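Uncharacterized tRNA/rRNA methyltransferase HI0380 (Haemophilus influenzae, PDB 3ILK) probably methylates tRNA or rRNA with S-adenosyl-L-methionine as methyl donor, as an RNA methyltransferase of the TrmH family within the SPOUT superfamily. Local coordinates at residues 36-41 and 60-65; 185-190 and 208-213. All blocks are in the same frame, centred on the assembly; numbering follows the deposited sequence.

Contact 1 (36-41 with 60-65) joins two parallel strands at one margin of the chain's central sheet, in the SpoU methylase region, whereas contact 2 (185-190 with 208-213) packs two helices of the C-terminal helical part. Their centres lie 65 Å apart and their nearest atoms about 51 Å apart, so they do not touch; they lie on opposite sides of the chain's centre. Contact 1 is the nearer to the predicted cofactor site: the Val39 side chain is about 9 Å from Gly114, which probably binds S-adenosyl-L-methionine, a separation too long for direct contact. Contact 2 is remote from the predicted cofactor-binding residues and instead borders the second subunit of the dimer.

Contact 1 of 2, residues 36-41 and 60-65; sequences LCLVSP and KNARVV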
ATOM      1  N   LEU A  36      -6.191 -25.982   2.557  1.00 20.97           N
ATOM      2  CA  LEU A  36      -7.491 -25.681   3.077  1.00 20.84           C
ATOM      3  C   LEU A  36      -8.074 -26.909   3.838  1.00 20.80           C
ATOM      4  O   LEU A  36      -8.047 -28.040   3.350  1.00 20.37           O
ATOM      5  CB  LEU A  36      -8.432 -25.261   1.906  1.00 19.65           C
ATOM      6  CG  LEU A  36      -9.864 -24.991   2.359  1.00 18.79           C
ATOM      7  CD1 LEU A  36      -9.912 -23.736   3.256  1.00 21.14           C
ATOM      8  CD2 LEU A  36     -10.824 -24.831   1.127  1.00 18.34           C
ATOM      9  N   CYS A  37      -8.606 -26.649   5.027  1.00 22.02           N
ATOM     10  CA  CYS A  37      -9.290 -27.648   5.840  1.00 22.70           C
ATOM     11  C   CYS A  37     -10.653 -27.117   6.308  1.00 23.77           C
ATOM     12  O   CYS A  37     -10.741 -26.001   6.871  1.00 24.85           O
ATOM     13  CB  CYS A  37      -8.390 -27.995   7.015  1.00 22.26           C
ATOM     14  SG  CYS A  37      -9.022 -29.209   8.172  1.00 26.06           S
ATOM     15  N   LEU A  38     -11.700 -27.901   6.030  1.00 21.91           N
ATOM     16  CA  LEU A  38     -13.092 -27.686   6.453  1.00 21.56           C
ATOM     17  C   LEU A  38     -13.501 -28.574   7.654  1.00 21.42           C
ATOM     18  O   LEU A  38     -13.236 -29.791   7.639  1.00 19.83           O
ATOM     19  CB  LEU A  38     -14.028 -27.929   5.262  1.00 20.05           C
ATOM     20  CG  LEU A  38     -13.618 -27.316   3.895  1.00 20.24           C
ATOM     21  CD1 LEU A  38     -14.673 -27.642   2.815  1.00 18.03           C
ATOM     22  CD2 LEU A  38     -13.406 -25.770   4.026  1.00 19.06           C
ATOM     23  N   VAL A  39     -14.069 -27.948   8.701  1.00 21.60           N
ATOM     24  CA  VAL A  39     -14.678 -28.676   9.823  1.00 22.20           C
ATOM     25  C   VAL A  39     -16.167 -28.668   9.616  1.00 23.40           C
ATOM     26  O   VAL A  39     -16.799 -27.595   9.554  1.00 24.69           O
ATOM     27  CB  VAL A  39     -14.298 -28.103  11.177  1.00 23.16           C
ATOM     28  CG1 VAL A  39     -14.846 -28.960  12.386  1.00 18.93           C
ATOM     29  CG2 VAL A  39     -12.699 -27.961  11.310  1.00 22.34           C
ATOM     30  N   SER A  40     -16.748 -29.858   9.453  1.00 23.62           N
ATOM     31  CA  SER A  40     -18.203 -29.970   9.343  1.00 23.83           C
ATOM     32  C   SER A  40     -18.809 -28.853   8.498  1.00 22.47           C
ATOM     33  O   SER A  40     -19.626 -28.105   9.006  1.00 23.36           O
ATOM     34  CB  SER A  40     -18.878 -29.889  10.714  1.00 23.73           C
ATOM     35  OG  SER A  40     -18.546 -31.027  11.449  1.00 31.05           O
ATOM     36  N   PRO A  41     -18.389 -28.730   7.235  1.00 20.76           N
ATOM     37  CA  PRO A  41     -19.092 -27.801   6.392  1.00 20.95           C
ATOM     38  C   PRO A  41     -20.514 -28.284   6.285  1.00 21.16           C
ATOM     39  O   PRO A  41     -20.808 -29.509   6.312  1.00 20.17           O
ATOM     40  CB  PRO A  41     -18.389 -27.944   5.028  1.00 19.07           C
ATOM     41  CG  PRO A  41     -17.842 -29.340   5.049  1.00 17.31           C
ATOM     42  CD  PRO A  41     -17.374 -29.495   6.481  1.00 21.21           C
ATOM     43  N   LYS A  60     -10.720 -28.958  -4.253  1.00 20.33           N
ATOM     44  CA  LYS A  60     -10.568 -30.427  -4.459  1.00 21.44           C
ATOM     45  C   LYS A  60      -9.689 -31.048  -3.397  1.00 20.81           C
ATOM     46  O   LYS A  60      -9.982 -32.131  -2.849  1.00 20.78           O
ATOM     47  CB  LYS A  60      -9.932 -30.741  -5.846  1.00 21.97           C
ATOM     48  CG  LYS A  60     -10.808 -30.487  -7.068  1.00 23.54           C
ATOM     49  CD  LYS A  60      -9.991 -30.840  -8.344  1.00 26.85           C
ATOM     50  CE  LYS A  60     -10.763 -30.517  -9.599  1.00 28.57           C
ATOM     51  NZ  LYS A  60      -9.987 -30.750 -10.866  1.00 28.34           N
ATOM     52  N   ASN A  61      -8.582 -30.365  -3.105  1.00 20.60           N
ATOM     53  CA  ASN A  61      -7.581 -30.942  -2.209  1.00 20.24           C
ATOM     54  C   ASN A  61      -7.846 -30.688  -0.738  1.00 20.23           C
ATOM     55  O   ASN A  61      -7.115 -31.150   0.112  1.00 20.51           O
ATOM     56  CB  ASN A  61      -6.172 -30.503  -2.656  1.00 21.13           C
ATOM     57  CG  ASN A  61      -5.739 -31.186  -3.983  1.00 21.45           C
ATOM     58  OD1 ASN A  61      -5.381 -30.529  -4.941  1.00 27.80           O
ATOM     59  ND2 ASN A  61      -5.777 -32.492  -4.017  1.00 25.07           N
ATOM     60  N   ALA A  62      -8.900 -29.956  -0.418  1.00 20.38           N
ATOM     61  CA  ALA A  62      -9.190 -29.633   0.968  1.00 20.42           C
ATOM     62  C   ALA A  62      -9.449 -30.871   1.794  1.00 21.48           C
ATOM     63  O   ALA A  62     -10.053 -31.825   1.339  1.00 21.48           O
ATOM     64  CB  ALA A  62     -10.364 -28.659   1.097  1.00 20.21           C
ATOM     65  N   ARG A  63      -8.889 -30.862   3.007  1.00 22.77           N
ATOM     66  CA  ARG A  63      -9.303 -31.746   4.059  1.00 23.39           C
ATOM     67  C   ARG A  63     -10.730 -31.447   4.528  1.00 23.61           C
ATOM     68  O   ARG A  63     -11.177 -30.307   4.525  1.00 22.57           O
ATOM     69  CB  ARG A  63      -8.401 -31.577   5.263  1.00 23.99           C
ATOM     70  CG  ARG A  63      -7.124 -32.124   5.032  1.00 27.24           C
ATOM     71  CD  ARG A  63      -6.306 -32.095   6.312  1.00 35.49           C
ATOM     72  NE  ARG A  63      -4.966 -32.475   5.896  1.00 36.91           N
ATOM     73  CZ  ARG A  63      -3.990 -32.819   6.709  1.00 35.91           C
ATOM     74  NH1 ARG A  63      -4.195 -32.829   8.026  1.00 29.36           N
ATOM     75  NH2 ARG A  63      -2.826 -33.160   6.170  1.00 33.40           N
ATOM     76  N   VAL A  64     -11.401 -32.505   4.964  1.00 21.19           N
ATOM     77  CA  VAL A  64     -12.706 -32.374   5.565  1.00 20.40           C
ATOM     78  C   VAL A  64     -12.794 -33.276   6.764  1.00 19.85           C
ATOM     79  O   VAL A  64     -12.812 -34.509   6.641  1.00 20.21           O
ATOM     80  CB  VAL A  64     -13.817 -32.715   4.620  1.00 18.06           C
ATOM     81  CG1 VAL A  64     -15.127 -32.313   5.279  1.00 19.91           C
ATOM     82  CG2 VAL A  64     -13.631 -31.968   3.334  1.00 20.01           C
ATOM     83  N   VAL A  65     -12.883 -32.638   7.928  1.00 20.30           N
ATOM     84  CA  VAL A  65     -12.905 -33.362   9.196  1.00 20.42           C
ATOM     85  C   VAL A  65     -14.103 -32.902  10.039  1.00 21.03           C
ATOM     86  O   VAL A  65     -14.763 -31.878   9.736  1.00 19.81           O
ATOM     87  CB  VAL A  65     -11.551 -33.218  10.004  1.00 20.54           C
ATOM     88  CG1 VAL A  65     -10.341 -33.754   9.167  1.00 20.46           C
ATOM     89  CG2 VAL A  65     -11.286 -31.741  10.484  1.00 19.71           C
TER
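With SG anti to the backbone N (chi1 180°), Cys37 sets its sulfur against Val65 CG2 at 4.1 Å and beside Arg63 CB. Val65 meets it with CG2 placed between the backbone N and the carbonyl carbon; the same methyl touches Val39 CG2, where the two valine side chains cross obliquely. Cys37, Val39, Arg63 and Val65 share one face of the sheet, where Ala71 of helix 68-71 touches Cys37, Val39 and Val65. Leu38 and Val64 point to the other face. Pro41 CD rests on Val64 CG1 at 3.8 Å, and at the start of the pairing Leu36 CD2 reaches Ala62 CB at 3.9 Å; Ile21 of helix 18-31 touches Leu38 and Pro41.

The backbones form a parallel ladder, the strand axes 21° apart. Arg63 N donates to Leu36 O through a bent bond, whereas Leu38 N reaches Arg63 O almost straight (177° at the hydrogen) at 2.9 Å. Val65 N then donates to Leu38 O, and Ser40 N closes the ladder on Val65 O at 2.8 Å. Strand 35-39 bonds to strand 8-13 on its other edge, and 63-65 is the outermost strand on this side of the chain's sheet, linked to its neighbour through helical residues as in a beta-alpha-beta crossover. Chemically, the join rests on four main-chain hydrogen bonds, with apolar side-chain contacts beside them.

Contact 2 of 2, residues 185-190 and 208-213; sequences YFFDYT and KLKRLY
Phe186 turns the edge of its ring to the face of Tyr213, an edge-to-face pair within a roughly antiparallel helix-helix packing: the axes of 185-190 and 208-213 run at 142° to each other, 11.3 Å apart at closest approach. The ring centroids are 5.6 Å apart and the planes 72° from one another, which establishes the T-shaped geometry. Phe186 CE2 makes the approach, sitting toward the rim of the Tyr213 ring, 3.9 Å from CD2 of that tyrosine. Leu223, Asn227 and Leu230 of helix 220-240 also touch Phe186, so this ring joins three helices.

Next in sequence, Phe187 has the larger share of the interface. Its CG, anti to the carbonyl carbon, carries the ring toward 208-213, where one of its faces receives the aliphatic part of Lys210. Lys210 CG stands 3.7 Å from the Phe187 ring centroid and only 2° off the normal, a CH-pi contact over the centre, which is why the six ring carbons are almost equidistant from that one methylene. At the edge of the same ring, Phe187 CE1 meets Tyr213 CB at 4.0 Å. Tyr214 adds an edge-to-face partner to Phe187 from outside the two segments.

One turn beyond Phe186, Thr190 directs CG2 to Leu209 CD1 at 4.2 Å. Leu209 and Tyr213 also reach the second subunit: Leu209 packs on its Met229, and Tyr213 OH is hydrogen-bonded to Tyr213 OH of that subunit. Within helix 180-197, Phe186 O accepts two bonds from opposite faces of its carbonyl plane, one from Thr190 N and the other from Thr190 OG1 at 2.8 Å, which holds OG1 over one face of the Phe186 ring, 3.4 Å above its plane.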
ATOM      1  N   TYR A 185      35.910  17.742   0.274  1.00 13.81           N
ATOM      2  CA  TYR A 185      36.216  18.374  -0.995  1.00 14.95           C
ATOM      3  C   TYR A 185      34.940  18.995  -1.545  1.00 15.98           C
ATOM      4  O   TYR A 185      34.958  20.121  -2.052  1.00 15.96           O
ATOM      5  CB  TYR A 185      36.763  17.367  -2.006  1.00 13.99           C
ATOM      6  CG  TYR A 185      37.118  18.017  -3.325  1.00 16.28           C
ATOM      7  CD1 TYR A 185      38.448  18.316  -3.607  1.00 17.06           C
ATOM      8  CD2 TYR A 185      36.113  18.360  -4.293  1.00 15.67           C
ATOM      9  CE1 TYR A 185      38.817  18.918  -4.768  1.00 18.09           C
ATOM     10  CE2 TYR A 185      36.475  18.974  -5.476  1.00 16.13           C
ATOM     11  CZ  TYR A 185      37.848  19.245  -5.697  1.00 17.97           C
ATOM     12  OH  TYR A 185      38.321  19.825  -6.841  1.00 19.94           O
ATOM     13  N   PHE A 186      33.841  18.252  -1.425  1.00 17.96           N
ATOM     14  CA  PHE A 186      32.490  18.670  -1.938  1.00 18.93           C
ATOM     15  C   PHE A 186      31.994  19.946  -1.262  1.00 19.76           C
ATOM     16  O   PHE A 186      31.234  20.728  -1.857  1.00 20.29           O
ATOM     17  CB  PHE A 186      31.459  17.565  -1.650  1.00 18.00           C
ATOM     18  CG  PHE A 186      29.980  17.993  -1.868  1.00 23.09           C
ATOM     19  CD1 PHE A 186      29.564  18.436  -3.085  1.00 21.95           C
ATOM     20  CD2 PHE A 186      29.045  17.942  -0.823  1.00 23.14           C
ATOM     21  CE1 PHE A 186      28.220  18.811  -3.299  1.00 27.85           C
ATOM     22  CE2 PHE A 186      27.740  18.339  -1.007  1.00 27.15           C
ATOM     23  CZ  PHE A 186      27.312  18.751  -2.246  1.00 26.09           C
ATOM     24  N   PHE A 187      32.360  20.139   0.005  1.00 20.84           N
ATOM     25  CA  PHE A 187      31.892  21.322   0.727  1.00 21.39           C
ATOM     26  C   PHE A 187      32.680  22.535   0.263  1.00 22.21           C
ATOM     27  O   PHE A 187      32.080  23.530  -0.103  1.00 23.38           O
ATOM     28  CB  PHE A 187      31.950  21.157   2.255  1.00 22.29           C
ATOM     29  CG  PHE A 187      31.036  20.090   2.796  1.00 23.84           C
ATOM     30  CD1 PHE A 187      29.675  20.060   2.439  1.00 28.05           C
ATOM     31  CD2 PHE A 187      31.519  19.149   3.697  1.00 25.61           C
ATOM     32  CE1 PHE A 187      28.827  19.077   2.953  1.00 29.63           C
ATOM     33  CE2 PHE A 187      30.692  18.164   4.213  1.00 28.33           C
ATOM     34  CZ  PHE A 187      29.351  18.116   3.836  1.00 28.13           C
ATOM     35  N   ASP A 188      34.013  22.446   0.232  1.00 22.03           N
ATOM     36  CA  ASP A 188      34.824  23.527  -0.348  1.00 23.22           C
ATOM     37  C   ASP A 188      34.423  23.895  -1.780  1.00 24.09           C
ATOM     38  O   ASP A 188      34.412  25.070  -2.138  1.00 24.31           O
ATOM     39  CB  ASP A 188      36.315  23.186  -0.247  1.00 23.38           C
ATOM     40  CG  ASP A 188      36.726  22.929   1.177  1.00 23.94           C
ATOM     41  OD1 ASP A 188      37.942  22.716   1.486  1.00 23.71           O
ATOM     42  OD2 ASP A 188      35.792  22.975   2.012  1.00 21.55           O
ATOM     43  N   TYR A 189      34.056  22.892  -2.570  1.00 24.65           N
ATOM     44  CA  TYR A 189      33.617  23.083  -3.943  1.00 25.69           C
ATOM     45  C   TYR A 189      32.261  23.835  -4.007  1.00 26.41           C
ATOM     46  O   TYR A 189      32.142  24.805  -4.739  1.00 26.95           O
ATOM     47  CB  TYR A 189      33.573  21.722  -4.663  1.00 25.19           C
ATOM     48  CG  TYR A 189      33.402  21.732  -6.197  1.00 25.35           C
ATOM     49  CD1 TYR A 189      33.619  22.889  -6.961  1.00 23.52           C
ATOM     50  CD2 TYR A 189      33.093  20.545  -6.874  1.00 26.28           C
ATOM     51  CE1 TYR A 189      33.527  22.865  -8.339  1.00 25.41           C
ATOM     52  CE2 TYR A 189      32.951  20.506  -8.277  1.00 25.79           C
ATOM     53  CZ  TYR A 189      33.176  21.671  -9.000  1.00 27.27           C
ATOM     54  OH  TYR A 189      33.066  21.652 -10.376  1.00 26.70           O
ATOM     55  N   THR A 190      31.252  23.368  -3.260  1.00 26.98           N
ATOM     56  CA  THR A 190      29.987  24.096  -3.067  1.00 26.81           C
ATOM     57  C   THR A 190      30.247  25.565  -2.649  1.00 28.06           C
ATOM     58  O   THR A 190      29.694  26.496  -3.253  1.00 27.32           O
ATOM     59  CB  THR A 190      29.103  23.399  -2.000  1.00 26.62           C
ATOM     60  OG1 THR A 190      28.809  22.051  -2.403  1.00 24.57           O
ATOM     61  CG2 THR A 190      27.798  24.169  -1.756  1.00 26.44           C
ATOM     62  N   LYS A 208      24.895  25.096   7.830  1.00 29.52           N
ATOM     63  CA  LYS A 208      23.590  24.463   7.718  1.00 29.54           C
ATOM     64  C   LYS A 208      23.621  23.378   6.658  1.00 29.71           C
ATOM     65  O   LYS A 208      22.939  22.363   6.796  1.00 29.77           O
ATOM     66  CB  LYS A 208      22.485  25.481   7.410  1.00 29.03           C
ATOM     67  CG  LYS A 208      22.139  26.402   8.577  1.00 29.46           C
ATOM     68  CD  LYS A 208      20.661  26.772   8.562  1.00 28.44           C
ATOM     69  CE  LYS A 208      20.412  28.146   9.145  1.00 28.09           C
ATOM     70  NZ  LYS A 208      19.224  28.756   8.473  1.00 27.50           N
ATOM     71  N   LEU A 209      24.419  23.594   5.612  1.00 29.78           N
ATOM     72  CA  LEU A 209      24.568  22.600   4.550  1.00 30.22           C
ATOM     73  C   LEU A 209      25.279  21.342   5.021  1.00 29.29           C
ATOM     74  O   LEU A 209      24.847  20.228   4.693  1.00 28.92           O
ATOM     75  CB  LEU A 209      25.255  23.183   3.310  1.00 30.62           C
ATOM     76  CG  LEU A 209      24.356  24.092   2.462  1.00 31.68           C
ATOM     77  CD1 LEU A 209      25.224  24.873   1.502  1.00 33.81           C
ATOM     78  CD2 LEU A 209      23.251  23.337   1.706  1.00 32.25           C
ATOM     79  N   LYS A 210      26.357  21.513   5.791  1.00 29.05           N
ATOM     80  CA  LYS A 210      27.085  20.365   6.313  1.00 28.31           C
ATOM     81  C   LYS A 210      26.150  19.574   7.221  1.00 27.93           C
ATOM     82  O   LYS A 210      26.025  18.361   7.095  1.00 28.01           O
ATOM     83  CB  LYS A 210      28.363  20.803   7.051  1.00 28.92           C
ATOM     84  CG  LYS A 210      29.405  21.382   6.102  1.00 29.37           C
ATOM     85  CD  LYS A 210      30.539  22.079   6.848  1.00 29.72           C
ATOM     86  CE  LYS A 210      31.249  23.032   5.906  1.00 30.15           C
ATOM     87  NZ  LYS A 210      32.689  23.152   6.176  1.00 27.28           N
ATOM     88  N   ARG A 211      25.462  20.279   8.107  1.00 27.58           N
ATOM     89  CA  ARG A 211      24.494  19.663   8.993  1.00 27.23           C
ATOM     90  C   ARG A 211      23.492  18.811   8.185  1.00 26.77           C
ATOM     91  O   ARG A 211      23.259  17.641   8.489  1.00 26.45           O
ATOM     92  CB  ARG A 211      23.792  20.753   9.792  1.00 26.88           C
ATOM     93  CG  ARG A 211      22.934  20.255  10.922  1.00 27.67           C
ATOM     94  CD  ARG A 211      22.028  21.375  11.393  1.00 27.32           C
ATOM     95  NE  ARG A 211      20.962  20.894  12.262  1.00 28.52           N
ATOM     96  CZ  ARG A 211      19.684  20.793  11.906  1.00 29.81           C
ATOM     97  NH1 ARG A 211      19.286  21.141  10.687  1.00 29.01           N
ATOM     98  NH2 ARG A 211      18.795  20.345  12.779  1.00 30.45           N
ATOM     99  N   LEU A 212      22.933  19.410   7.142  1.00 26.65           N
ATOM    100  CA  LEU A 212      21.992  18.733   6.249  1.00 26.23           C
ATOM    101  C   LEU A 212      22.585  17.459   5.633  1.00 26.54           C
ATOM    102  O   LEU A 212      21.968  16.385   5.697  1.00 25.88           O
ATOM    103  CB  LEU A 212      21.583  19.685   5.129  1.00 26.12           C
ATOM    104  CG  LEU A 212      20.931  19.045   3.900  1.00 24.64           C
ATOM    105  CD1 LEU A 212      19.599  18.447   4.303  1.00 24.25           C
ATOM    106  CD2 LEU A 212      20.801  20.069   2.802  1.00 22.31           C
ATOM    107  N   TYR A 213      23.775  17.595   5.048  1.00 26.85           N
ATOM    108  CA  TYR A 213      24.381  16.509   4.283  1.00 28.02           C
ATOM    109  C   TYR A 213      24.945  15.393   5.159  1.00 28.67           C
ATOM    110  O   TYR A 213      24.802  14.219   4.809  1.00 28.79           O
ATOM    111  CB  TYR A 213      25.379  17.034   3.237  1.00 27.22           C
ATOM    112  CG  TYR A 213      24.661  17.672   2.066  1.00 29.40           C
ATOM    113  CD1 TYR A 213      23.691  16.956   1.360  1.00 25.58           C
ATOM    114  CD2 TYR A 213      24.925  18.991   1.668  1.00 29.41           C
ATOM    115  CE1 TYR A 213      23.024  17.512   0.296  1.00 28.89           C
ATOM    116  CE2 TYR A 213      24.218  19.573   0.574  1.00 25.82           C
ATOM    117  CZ  TYR A 213      23.277  18.816  -0.099  1.00 27.86           C
ATOM    118  OH  TYR A 213      22.548  19.341  -1.170  1.00 24.20           O
TER